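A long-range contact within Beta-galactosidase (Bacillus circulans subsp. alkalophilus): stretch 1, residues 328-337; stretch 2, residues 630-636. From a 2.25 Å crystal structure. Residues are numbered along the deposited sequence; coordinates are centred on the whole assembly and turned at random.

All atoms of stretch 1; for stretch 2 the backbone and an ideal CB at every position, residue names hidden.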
# COMPACT_ATOMS: atom_id res chain seq x y z
N ARG A 328 -3.65 -36.74 0.80
CA ARG A 328 -3.35 -37.87 1.68
C ARG A 328 -2.05 -37.65 2.47
O ARG A 328 -1.99 -37.89 3.67
CB ARG A 328 -3.25 -39.16 0.86
CG ARG A 328 -2.93 -40.40 1.65
CD ARG A 328 -3.07 -41.58 0.71
NE ARG A 328 -2.70 -42.86 1.30
CZ ARG A 328 -1.47 -43.37 1.27
NH1 ARG A 328 -0.48 -42.69 0.70
NH2 ARG A 328 -1.22 -44.55 1.82
N LEU A 329 -1.01 -37.19 1.77
CA LEU A 329 0.27 -36.84 2.38
C LEU A 329 0.07 -35.91 3.58
O LEU A 329 0.53 -36.20 4.68
CB LEU A 329 1.15 -36.12 1.36
CG LEU A 329 2.65 -36.40 1.26
CD1 LEU A 329 3.37 -35.16 0.75
CD2 LEU A 329 3.27 -36.87 2.57
N TRP A 330 -0.62 -34.81 3.34
CA TRP A 330 -0.82 -33.76 4.35
C TRP A 330 -1.76 -34.16 5.49
O TRP A 330 -1.69 -33.58 6.58
CB TRP A 330 -1.29 -32.46 3.69
CG TRP A 330 -0.26 -31.83 2.82
CD1 TRP A 330 0.98 -32.32 2.56
CD2 TRP A 330 -0.37 -30.60 2.11
NE1 TRP A 330 1.66 -31.47 1.73
CE2 TRP A 330 0.86 -30.40 1.43
CE3 TRP A 330 -1.38 -29.63 1.97
CZ2 TRP A 330 1.10 -29.28 0.63
CZ3 TRP A 330 -1.14 -28.52 1.17
CH2 TRP A 330 0.10 -28.36 0.51
N SER A 331 -2.63 -35.14 5.24
CA SER A 331 -3.47 -35.72 6.30
C SER A 331 -2.63 -36.57 7.25
O SER A 331 -2.74 -36.43 8.46
CB SER A 331 -4.61 -36.57 5.73
OG SER A 331 -5.44 -35.83 4.86
N TYR A 332 -1.81 -37.47 6.70
CA TYR A 332 -0.94 -38.28 7.54
C TYR A 332 0.17 -37.45 8.20
O TYR A 332 0.70 -37.84 9.24
CB TYR A 332 -0.35 -39.47 6.78
CG TYR A 332 -1.35 -40.58 6.57
CD1 TYR A 332 -1.95 -41.21 7.65
CD2 TYR A 332 -1.70 -40.98 5.29
CE1 TYR A 332 -2.88 -42.22 7.46
CE2 TYR A 332 -2.62 -41.99 5.09
CZ TYR A 332 -3.21 -42.60 6.18
OH TYR A 332 -4.12 -43.61 5.98
N GLN A 333 0.53 -36.33 7.59
CA GLN A 333 1.47 -35.43 8.23
C GLN A 333 0.87 -34.92 9.54
O GLN A 333 1.56 -34.87 10.56
CB GLN A 333 1.90 -34.27 7.33
CG GLN A 333 3.14 -33.54 7.85
CD GLN A 333 3.43 -32.27 7.09
OE1 GLN A 333 2.51 -31.57 6.64
NE2 GLN A 333 4.72 -31.95 6.93
N ALA A 334 -0.41 -34.57 9.52
CA ALA A 334 -1.09 -34.15 10.74
C ALA A 334 -1.08 -35.28 11.77
O ALA A 334 -0.71 -35.07 12.93
CB ALA A 334 -2.50 -33.71 10.44
N VAL A 335 -1.48 -36.47 11.34
CA VAL A 335 -1.53 -37.60 12.26
C VAL A 335 -0.16 -37.86 12.88
O VAL A 335 -0.04 -38.11 14.08
CB VAL A 335 -2.03 -38.88 11.55
CG1 VAL A 335 -2.03 -40.06 12.52
CG2 VAL A 335 -3.41 -38.64 10.94
N ALA A 336 0.88 -37.78 12.04
CA ALA A 336 2.26 -37.98 12.46
C ALA A 336 2.65 -37.05 13.61
O ALA A 336 3.53 -37.37 14.40
CB ALA A 336 3.18 -37.74 11.27
N HIS A 337 2.00 -35.89 13.68
CA HIS A 337 2.37 -34.91 14.70
C HIS A 337 1.40 -34.82 15.87
O HIS A 337 1.57 -33.96 16.73
CB HIS A 337 2.66 -33.54 14.08
CG HIS A 337 3.86 -33.55 13.20
ND1 HIS A 337 5.15 -33.58 13.70
CD2 HIS A 337 3.99 -33.58 11.85
CE1 HIS A 337 6.01 -33.61 12.70
NE2 HIS A 337 5.33 -33.60 11.57
N UNK A 630 6.81 -45.05 13.15
CA UNK A 630 7.56 -44.09 12.34
C UNK A 630 6.74 -43.69 11.13
O UNK A 630 6.50 -44.52 10.24
CB UNK A 630 8.91 -44.67 11.90
N UNK A 631 6.31 -42.44 11.11
CA UNK A 631 5.60 -41.90 9.97
C UNK A 631 6.61 -41.42 8.93
O UNK A 631 7.36 -40.47 9.17
CB UNK A 631 4.67 -40.76 10.40
N UNK A 632 6.65 -42.10 7.79
CA UNK A 632 7.56 -41.72 6.73
C UNK A 632 6.78 -41.09 5.60
O UNK A 632 5.82 -41.67 5.09
CB UNK A 632 8.36 -42.93 6.23
N UNK A 633 7.19 -39.89 5.21
CA UNK A 633 6.39 -39.08 4.31
C UNK A 633 7.27 -38.46 3.26
O UNK A 633 8.13 -37.64 3.54
CB UNK A 633 5.63 -38.00 5.08
N UNK A 634 7.05 -38.88 2.02
CA UNK A 634 7.85 -38.42 0.91
C UNK A 634 7.19 -37.26 0.21
O UNK A 634 6.26 -37.45 -0.55
CB UNK A 634 8.10 -39.56 -0.08
N UNK A 635 7.69 -36.05 0.46
CA UNK A 635 7.14 -34.85 -0.17
C UNK A 635 7.59 -34.65 -1.62
O UNK A 635 7.03 -33.82 -2.34
CB UNK A 635 7.53 -33.62 0.65
N UNK A 636 8.60 -35.41 -2.04
CA UNK A 636 9.12 -35.30 -3.41
C UNK A 636 8.14 -35.84 -4.46
O UNK A 636 7.35 -36.74 -4.18
CB UNK A 636 10.45 -36.05 -3.52

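Positions 630 to 634 form the end of a strand that runs past the helix of stretch 1 in a roughly antiparallel sense, at 151° between their directions, with the axes 9.0 Å apart at closest approach. Alternate residues of a strand point to opposite sides, so only every second position should meet the helix.

At position 630 the ideal CB has nothing of stretch 1 within 5.5 Å, and stretch 1 gives little guide to the side chain. A strand backbone (phi/psi -94/112) suits many residues; the deposited one is Leu630, whose side chain stays out of reach.

Position 631 points toward the helix. Its ideal CB lies 3.5 Å from Ala336 CB, a tight CB-to-CB approach, and 5.1 Å from Tyr332 O. With the helix this close, a side chain that can lie along its surface is a natural choice, so an aromatic residue, leucine or methionine is reasonable. The residue is Phe631. With chi1 at -68° (m), its ring lies against Val335 and Ala336: Ala336 CA sits over one face, 3.7 Å from the ring centroid and 13° off the normal, a CH-pi contact. Val335 CG1 packs 3.8 Å from Phe631 CE1.

Position 632 turns away, with no stretch 1 atom within 5.5 Å of its ideal CB. Beta-branched residues are at home in such an extended backbone, and Val632 is one.

Position 633 points toward the helix again. Its ideal CB is 3.6 Å from Leu329 CD2, and beyond it lies a groove lined by Leu329, the backbone around Tyr332 and Gln333, and the methyl of Ala336. A long, flexible apolar chain would suit this groove best, although leucine or isoleucine could fill part of it. Met633 follows it in an m, t, m conformation. Met633 SD lies 3.6 Å from Gln333 CA, and Met633 CE 3.8 Å from Ala336 CB, so one side chain spans the helix surface from Leu329 to Ala336.

Position 634 points away, and stretch 1 imposes little on its side chain; many residues would do, polar ones included. Asn634 serves its own segment: Asn634 OD1 accepts a hydrogen bond from the backbone N of position 636 (2.9 Å), bracing the chain as it leaves the strand.

At position 635 the strand has ended (phi/psi -78/-13) and CA-to-CB points sideways, with the ideal CB 4.4 Å from Leu329 CD1. Nearby, stretch 1 offers that methyl, the amide of Gln333 and the indole donor Trp330 NE1. A medium-sized chain combining a flat surface with polar atoms is attractive; histidine, asparagine or glutamine could serve. His635 places ND1 3.3 Å from Leu329 CD1. Trp330 NE1 is too distant for a direct bond, so a water joins the two rings, accepting from Trp330 NE1 at 2.8 Å and bonding His635 ND1 at 2.6 Å.

Position 636 points away from the helix, leaving polar residues free to enter; in Asn636, ND2 adds a second hydrogen bond to Asn634 OD1 (2.7 Å).

Stretch 2 (630-636) LFVMNHN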
# COMPACT_ATOMS: atom_id res chain seq x y z
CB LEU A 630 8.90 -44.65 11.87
CG LEU A 630 9.96 -44.98 12.91
CD1 LEU A 630 11.32 -45.08 12.21
CD2 LEU A 630 9.99 -43.93 13.98
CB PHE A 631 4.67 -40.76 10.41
CG PHE A 631 3.51 -41.23 11.25
CD1 PHE A 631 2.23 -41.32 10.72
CD2 PHE A 631 3.70 -41.58 12.58
CE1 PHE A 631 1.17 -41.77 11.48
CE2 PHE A 631 2.64 -42.02 13.36
CZ PHE A 631 1.37 -42.12 12.81
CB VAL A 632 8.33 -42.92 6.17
CG1 VAL A 632 9.37 -42.46 5.17
CG2 VAL A 632 8.96 -43.70 7.31
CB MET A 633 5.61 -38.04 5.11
CG MET A 633 4.68 -38.74 6.12
SD MET A 633 4.10 -37.74 7.48
CE MET A 633 5.63 -37.43 8.38
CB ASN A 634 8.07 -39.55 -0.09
CG ASN A 634 8.93 -39.13 -1.26
OD1 ASN A 634 9.52 -38.04 -1.25
ND2 ASN A 634 9.02 -40.00 -2.27
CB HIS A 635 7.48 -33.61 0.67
CG HIS A 635 6.94 -33.66 2.07
ND1 HIS A 635 5.63 -33.37 2.36
CD2 HIS A 635 7.53 -33.96 3.25
CE1 HIS A 635 5.43 -33.49 3.66
NE2 HIS A 635 6.57 -33.85 4.22
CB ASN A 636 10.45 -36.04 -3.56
CG ASN A 636 11.48 -35.57 -2.56
OD1 ASN A 636 12.16 -34.57 -2.78
ND2 ASN A 636 11.60 -36.30 -1.45
O HOH W 1 4.22 -31.98 0.70
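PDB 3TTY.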